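Local coordinates for time interval measuring enzyme TIME (Bombyx mori, PDB 2E47), which probably destroys superoxide as a copper- and zinc-binding dismutase, converting it to hydrogen peroxide and oxygen, at residues 35-49 with 89-103. Sequence-based numbering, arbitrary orientation.
Sequences VQGGITGLPPGEYGF and GNVVFDENHYSRIDL
Phe93 lies between Leu42 and Ser99: Leu42 CB stands 3.8 Å from the centroid of the Phe93 ring, only 4° off its normal, a CH-pi contact, while Ser99 CB covers the opposite face. Leu42 CD1 reaches on to Phe93 CE2 and also sits over one face of the Tyr47 ring. The planes of Tyr47 and Phe93 are 89° apart, with Tyr47 CD1 3.3 Å from Phe93 CD2. Tyr47 OH donates to Pro43 O (2.5 Å) from above the carbonyl plane, not along a lone pair, which ties the phenol back to the loop that leads into its strand.

At the turn, Pro43 CA lies 3.7 Å from the centroid of the His97 ring, over its face. With CG anti to the carbonyl carbon, His97 ND1 also donates to Glu95 O (3.3 Å), almost exactly in the ring plane. Were His97 an alanine, Pro43 CA would probably lose the ring face it packs on, and Glu95 O this donor. Farther along, Ile39 CD1 meets Ile101 CD1 at 3.6 Å, and Phe49 packs obliquely on Val91 CG1.

Paired backbone bonds join strand 35-40 to 98-103 (axes at 178°) and 45-49 to 89-93. As in other Cu-Zn superoxide dismutases, each segment crosses from one sheet of the Greek-key beta-barrel to the other, closing one end of it, with Gly48 close to copper ligands His50 and His124.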
loop_
_atom_site.group_PDB
_atom_site.type_symbol
_atom_site.label_atom_id
_atom_site.label_comp_id
_atom_site.label_asym_id
_atom_site.label_seq_id
_atom_site.Cartn_x
_atom_site.Cartn_y
_atom_site.Cartn_z
ATOM N N VAL A 35 1.408 7.322 15.641
ATOM C CA VAL A 35 0.913 7.812 14.336
ATOM C C VAL A 35 1.154 9.303 14.203
ATOM O O VAL A 35 0.728 10.074 15.038
ATOM C CB VAL A 35 -0.624 7.527 14.258
ATOM C CG1 VAL A 35 -1.251 7.881 12.883
ATOM C CG2 VAL A 35 -0.918 6.040 14.620
ATOM N N GLN A 36 1.857 9.763 13.189
ATOM C CA GLN A 36 2.044 11.198 13.056
ATOM C C GLN A 36 2.041 11.683 11.603
ATOM O O GLN A 36 2.300 10.930 10.684
ATOM C CB GLN A 36 3.313 11.673 13.807
ATOM C CG GLN A 36 4.426 10.665 13.929
ATOM C CD GLN A 36 5.708 11.163 14.623
ATOM O OE1 GLN A 36 5.835 12.327 15.154
ATOM N NE2 GLN A 36 6.668 10.259 14.658
ATOM N N GLY A 37 1.788 12.957 11.382
ATOM C CA GLY A 37 1.934 13.483 10.044
ATOM C C GLY A 37 1.077 14.698 9.939
ATOM O O GLY A 37 0.694 15.298 10.970
ATOM N N GLY A 38 0.732 15.040 8.701
ATOM C CA GLY A 38 0.112 16.324 8.427
ATOM C C GLY A 38 -0.715 16.070 7.222
ATOM O O GLY A 38 -0.302 15.289 6.378
ATOM N N ILE A 39 -1.887 16.701 7.138
ATOM C CA ILE A 39 -2.752 16.597 5.951
ATOM C C ILE A 39 -3.178 18.021 5.707
ATOM O O ILE A 39 -3.376 18.743 6.657
ATOM C CB ILE A 39 -3.974 15.711 6.213
ATOM C CG1 ILE A 39 -3.542 14.298 6.653
ATOM C CG2 ILE A 39 -4.896 15.591 4.986
ATOM C CD1 ILE A 39 -4.794 13.561 7.175
ATOM N N THR A 40 -3.245 18.448 4.458
ATOM C CA THR A 40 -3.878 19.717 4.127
ATOM C C THR A 40 -5.034 19.514 3.149
ATOM O O THR A 40 -5.074 18.559 2.364
ATOM C CB THR A 40 -2.855 20.699 3.490
ATOM O OG1 THR A 40 -2.349 20.079 2.297
ATOM C CG2 THR A 40 -1.713 20.872 4.432
ATOM N N GLY A 41 -6.004 20.402 3.210
ATOM C CA GLY A 41 -7.061 20.397 2.217
ATOM C C GLY A 41 -8.478 20.404 2.735
ATOM O O GLY A 41 -9.391 20.399 1.937
ATOM N N LEU A 42 -8.703 20.377 4.052
ATOM C CA LEU A 42 -10.081 20.509 4.516
ATOM C C LEU A 42 -10.238 21.684 5.447
ATOM O O LEU A 42 -9.306 22.055 6.138
ATOM C CB LEU A 42 -10.571 19.277 5.240
ATOM C CG LEU A 42 -10.680 18.017 4.412
ATOM C CD1 LEU A 42 -10.715 16.841 5.416
ATOM C CD2 LEU A 42 -11.824 18.086 3.482
ATOM N N PRO A 43 -11.430 22.254 5.479
ATOM C CA PRO A 43 -11.695 23.414 6.357
ATOM C C PRO A 43 -11.576 23.073 7.856
ATOM O O PRO A 43 -11.662 21.906 8.196
ATOM C CB PRO A 43 -13.157 23.796 6.012
ATOM C CG PRO A 43 -13.732 22.746 5.209
ATOM C CD PRO A 43 -12.591 21.872 4.640
ATOM N N PRO A 44 -11.467 24.076 8.745
ATOM C CA PRO A 44 -11.226 23.780 10.166
ATOM C C PRO A 44 -12.432 22.931 10.675
ATOM O O PRO A 44 -13.565 23.169 10.286
ATOM C CB PRO A 44 -11.241 25.171 10.827
ATOM C CG PRO A 44 -12.095 26.053 9.804
ATOM C CD PRO A 44 -11.627 25.525 8.481
ATOM N N GLY A 45 -12.170 21.920 11.475
ATOM C CA GLY A 45 -13.203 20.976 11.892
ATOM C C GLY A 45 -12.589 19.637 12.237
ATOM O O GLY A 45 -11.402 19.548 12.418
ATOM N N GLU A 46 -13.410 18.601 12.393
ATOM C CA GLU A 46 -12.930 17.250 12.731
ATOM C C GLU A 46 -13.514 16.247 11.772
ATOM O O GLU A 46 -14.659 16.407 11.311
ATOM C CB GLU A 46 -13.259 16.857 14.192
ATOM C CG GLU A 46 -14.681 16.736 14.584
ATOM C CD GLU A 46 -14.896 16.313 16.100
ATOM O OE1 GLU A 46 -16.088 16.089 16.503
ATOM O OE2 GLU A 46 -13.893 16.172 16.842
ATOM N N TYR A 47 -12.741 15.201 11.466
ATOM C CA TYR A 47 -13.105 14.308 10.359
ATOM C C TYR A 47 -12.663 12.911 10.724
ATOM O O TYR A 47 -11.516 12.734 11.195
ATOM C CB TYR A 47 -12.374 14.754 9.091
ATOM C CG TYR A 47 -12.709 16.220 8.689
ATOM C CD1 TYR A 47 -11.955 17.290 9.191
ATOM C CD2 TYR A 47 -13.730 16.499 7.841
ATOM C CE1 TYR A 47 -12.214 18.625 8.877
ATOM C CE2 TYR A 47 -13.997 17.857 7.493
ATOM C CZ TYR A 47 -13.235 18.891 8.031
ATOM O OH TYR A 47 -13.493 20.212 7.693
ATOM N N GLY A 48 -13.540 11.935 10.475
ATOM C CA GLY A 48 -13.244 10.532 10.734
ATOM C C GLY A 48 -11.998 10.083 10.052
ATOM O O GLY A 48 -11.755 10.424 8.891
ATOM N N PHE A 49 -11.164 9.342 10.771
ATOM C CA PHE A 49 -9.952 8.838 10.173
ATOM C C PHE A 49 -9.771 7.409 10.669
ATOM O O PHE A 49 -9.660 7.194 11.851
ATOM C CB PHE A 49 -8.839 9.694 10.690
ATOM C CG PHE A 49 -7.527 9.434 10.040
ATOM C CD1 PHE A 49 -6.451 9.012 10.793
ATOM C CD2 PHE A 49 -7.361 9.687 8.720
ATOM C CE1 PHE A 49 -5.240 8.794 10.194
ATOM C CE2 PHE A 49 -6.178 9.482 8.110
ATOM C CZ PHE A 49 -5.108 9.013 8.851
ATOM N N GLY A 89 -10.158 7.449 15.399
ATOM C CA GLY A 89 -10.788 8.670 15.875
ATOM C C GLY A 89 -11.021 9.719 14.776
ATOM O O GLY A 89 -11.377 9.344 13.665
ATOM N N ASN A 90 -10.901 10.994 15.121
ATOM C CA ASN A 90 -11.075 12.111 14.186
ATOM C C ASN A 90 -9.773 12.827 14.126
ATOM O O ASN A 90 -9.059 12.852 15.151
ATOM C CB ASN A 90 -12.104 13.124 14.749
ATOM C CG ASN A 90 -13.548 12.605 14.681
ATOM O OD1 ASN A 90 -14.255 12.521 15.694
ATOM N ND2 ASN A 90 -13.993 12.307 13.503
ATOM N N VAL A 91 -9.461 13.446 12.984
ATOM C CA VAL A 91 -8.322 14.359 12.900
ATOM C C VAL A 91 -8.849 15.780 12.814
ATOM O O VAL A 91 -9.882 16.008 12.225
ATOM C CB VAL A 91 -7.356 14.072 11.688
ATOM C CG1 VAL A 91 -6.764 12.709 11.836
ATOM C CG2 VAL A 91 -8.049 14.117 10.387
ATOM N N VAL A 92 -8.117 16.729 13.394
ATOM C CA VAL A 92 -8.571 18.104 13.439
ATOM C C VAL A 92 -7.828 19.011 12.481
ATOM O O VAL A 92 -6.601 18.989 12.474
ATOM C CB VAL A 92 -8.363 18.645 14.842
ATOM C CG1 VAL A 92 -8.748 20.141 14.862
ATOM C CG2 VAL A 92 -9.170 17.735 15.898
ATOM N N PHE A 93 -8.562 19.778 11.671
ATOM C CA PHE A 93 -7.974 20.770 10.767
ATOM C C PHE A 93 -8.032 22.163 11.379
ATOM O O PHE A 93 -8.984 22.482 12.085
ATOM C CB PHE A 93 -8.687 20.759 9.404
ATOM C CG PHE A 93 -8.294 19.600 8.573
ATOM C CD1 PHE A 93 -7.382 19.753 7.544
ATOM C CD2 PHE A 93 -8.788 18.306 8.878
ATOM C CE1 PHE A 93 -6.972 18.681 6.819
ATOM C CE2 PHE A 93 -8.425 17.218 8.111
ATOM C CZ PHE A 93 -7.511 17.408 7.070
ATOM N N ASP A 94 -6.991 22.980 11.117
ATOM C CA ASP A 94 -6.964 24.336 11.655
ATOM C C ASP A 94 -7.529 25.281 10.633
ATOM O O ASP A 94 -7.906 24.870 9.533
ATOM C CB ASP A 94 -5.553 24.779 12.127
ATOM C CG ASP A 94 -4.549 24.871 10.994
ATOM O OD1 ASP A 94 -3.354 24.724 11.252
ATOM O OD2 ASP A 94 -4.955 25.003 9.825
ATOM N N GLU A 95 -7.569 26.567 10.995
ATOM C CA GLU A 95 -8.096 27.634 10.134
ATOM C C GLU A 95 -7.352 27.715 8.814
ATOM O O GLU A 95 -7.907 28.155 7.812
ATOM C CB GLU A 95 -8.000 28.960 10.887
ATOM C CG GLU A 95 -8.957 29.023 12.063
ATOM C CD GLU A 95 -10.095 30.019 11.847
ATOM O OE1 GLU A 95 -11.004 29.748 11.010
ATOM O OE2 GLU A 95 -10.072 31.086 12.528
ATOM N N ASN A 96 -6.107 27.243 8.814
ATOM C CA ASN A 96 -5.281 27.154 7.600
ATOM C C ASN A 96 -5.495 25.877 6.793
ATOM O O ASN A 96 -4.660 25.567 5.939
ATOM C CB ASN A 96 -3.781 27.237 7.956
ATOM C CG ASN A 96 -3.421 28.510 8.740
ATOM O OD1 ASN A 96 -3.670 28.620 9.955
ATOM N ND2 ASN A 96 -2.809 29.462 8.051
ATOM N N HIS A 97 -6.580 25.124 7.050
ATOM C CA HIS A 97 -6.823 23.866 6.318
ATOM C C HIS A 97 -5.681 22.854 6.433
ATOM O O HIS A 97 -5.411 22.080 5.511
ATOM C CB HIS A 97 -7.132 24.154 4.858
ATOM C CG HIS A 97 -8.381 24.953 4.659
ATOM N ND1 HIS A 97 -8.671 26.072 5.408
ATOM C CD2 HIS A 97 -9.421 24.793 3.812
ATOM C CE1 HIS A 97 -9.840 26.565 5.034
ATOM N NE2 HIS A 97 -10.323 25.802 4.077
ATOM N N TYR A 98 -5.020 22.870 7.576
ATOM C CA TYR A 98 -3.947 21.970 7.880
ATOM C C TYR A 98 -4.249 21.135 9.156
ATOM O O TYR A 98 -4.723 21.679 10.147
ATOM C CB TYR A 98 -2.662 22.753 8.074
ATOM C CG TYR A 98 -1.575 21.949 8.703
ATOM C CD1 TYR A 98 -0.824 21.055 7.955
ATOM C CD2 TYR A 98 -1.294 22.076 10.069
ATOM C CE1 TYR A 98 0.204 20.295 8.580
ATOM C CE2 TYR A 98 -0.281 21.321 10.683
ATOM C CZ TYR A 98 0.457 20.447 9.924
ATOM O OH TYR A 98 1.456 19.707 10.534
ATOM N N SER A 99 -3.950 19.831 9.121
ATOM C CA SER A 99 -4.178 18.964 10.246
ATOM C C SER A 99 -2.835 18.337 10.619
ATOM O O SER A 99 -2.210 17.673 9.787
ATOM C CB SER A 99 -5.091 17.823 9.897
ATOM O OG SER A 99 -5.133 16.954 11.030
ATOM N N ARG A 100 -2.461 18.514 11.878
ATOM C CA ARG A 100 -1.316 17.907 12.503
ATOM C C ARG A 100 -1.838 16.655 13.188
ATOM O O ARG A 100 -2.679 16.745 14.056
ATOM C CB ARG A 100 -0.764 18.877 13.586
ATOM C CG ARG A 100 0.755 18.807 13.834
ATOM C CD ARG A 100 1.282 17.512 14.395
ATOM N NE ARG A 100 2.282 16.933 13.475
ATOM C CZ ARG A 100 3.146 15.935 13.734
ATOM N NH1 ARG A 100 3.946 15.509 12.764
ATOM N NH2 ARG A 100 3.216 15.351 14.918
ATOM N N ILE A 101 -1.395 15.486 12.755
ATOM C CA ILE A 101 -1.722 14.256 13.453
ATOM C C ILE A 101 -0.590 13.820 14.414
ATOM O O ILE A 101 0.590 13.744 14.034
ATOM C CB ILE A 101 -1.990 13.129 12.432
ATOM C CG1 ILE A 101 -3.134 13.523 11.488
ATOM C CG2 ILE A 101 -2.283 11.790 13.141
ATOM C CD1 ILE A 101 -3.100 12.633 10.238
ATOM N N ASP A 102 -0.935 13.527 15.657
ATOM C CA ASP A 102 0.065 13.102 16.599
ATOM C C ASP A 102 -0.574 12.345 17.731
ATOM O O ASP A 102 -1.078 12.922 18.710
ATOM C CB ASP A 102 0.838 14.301 17.121
ATOM C CG ASP A 102 2.017 13.896 18.030
ATOM O OD1 ASP A 102 2.774 14.794 18.510
ATOM O OD2 ASP A 102 2.195 12.678 18.268
ATOM N N LEU A 103 -0.545 11.027 17.628
ATOM C CA LEU A 103 -1.258 10.233 18.609
ATOM C C LEU A 103 -0.600 8.902 18.765
ATOM O O LEU A 103 0.156 8.443 17.889
ATOM C CB LEU A 103 -2.719 10.052 18.236
ATOM C CG LEU A 103 -2.974 9.238 16.954
ATOM C CD1 LEU A 103 -2.989 7.694 17.068
ATOM C CD2 LEU A 103 -4.289 9.674 16.325
#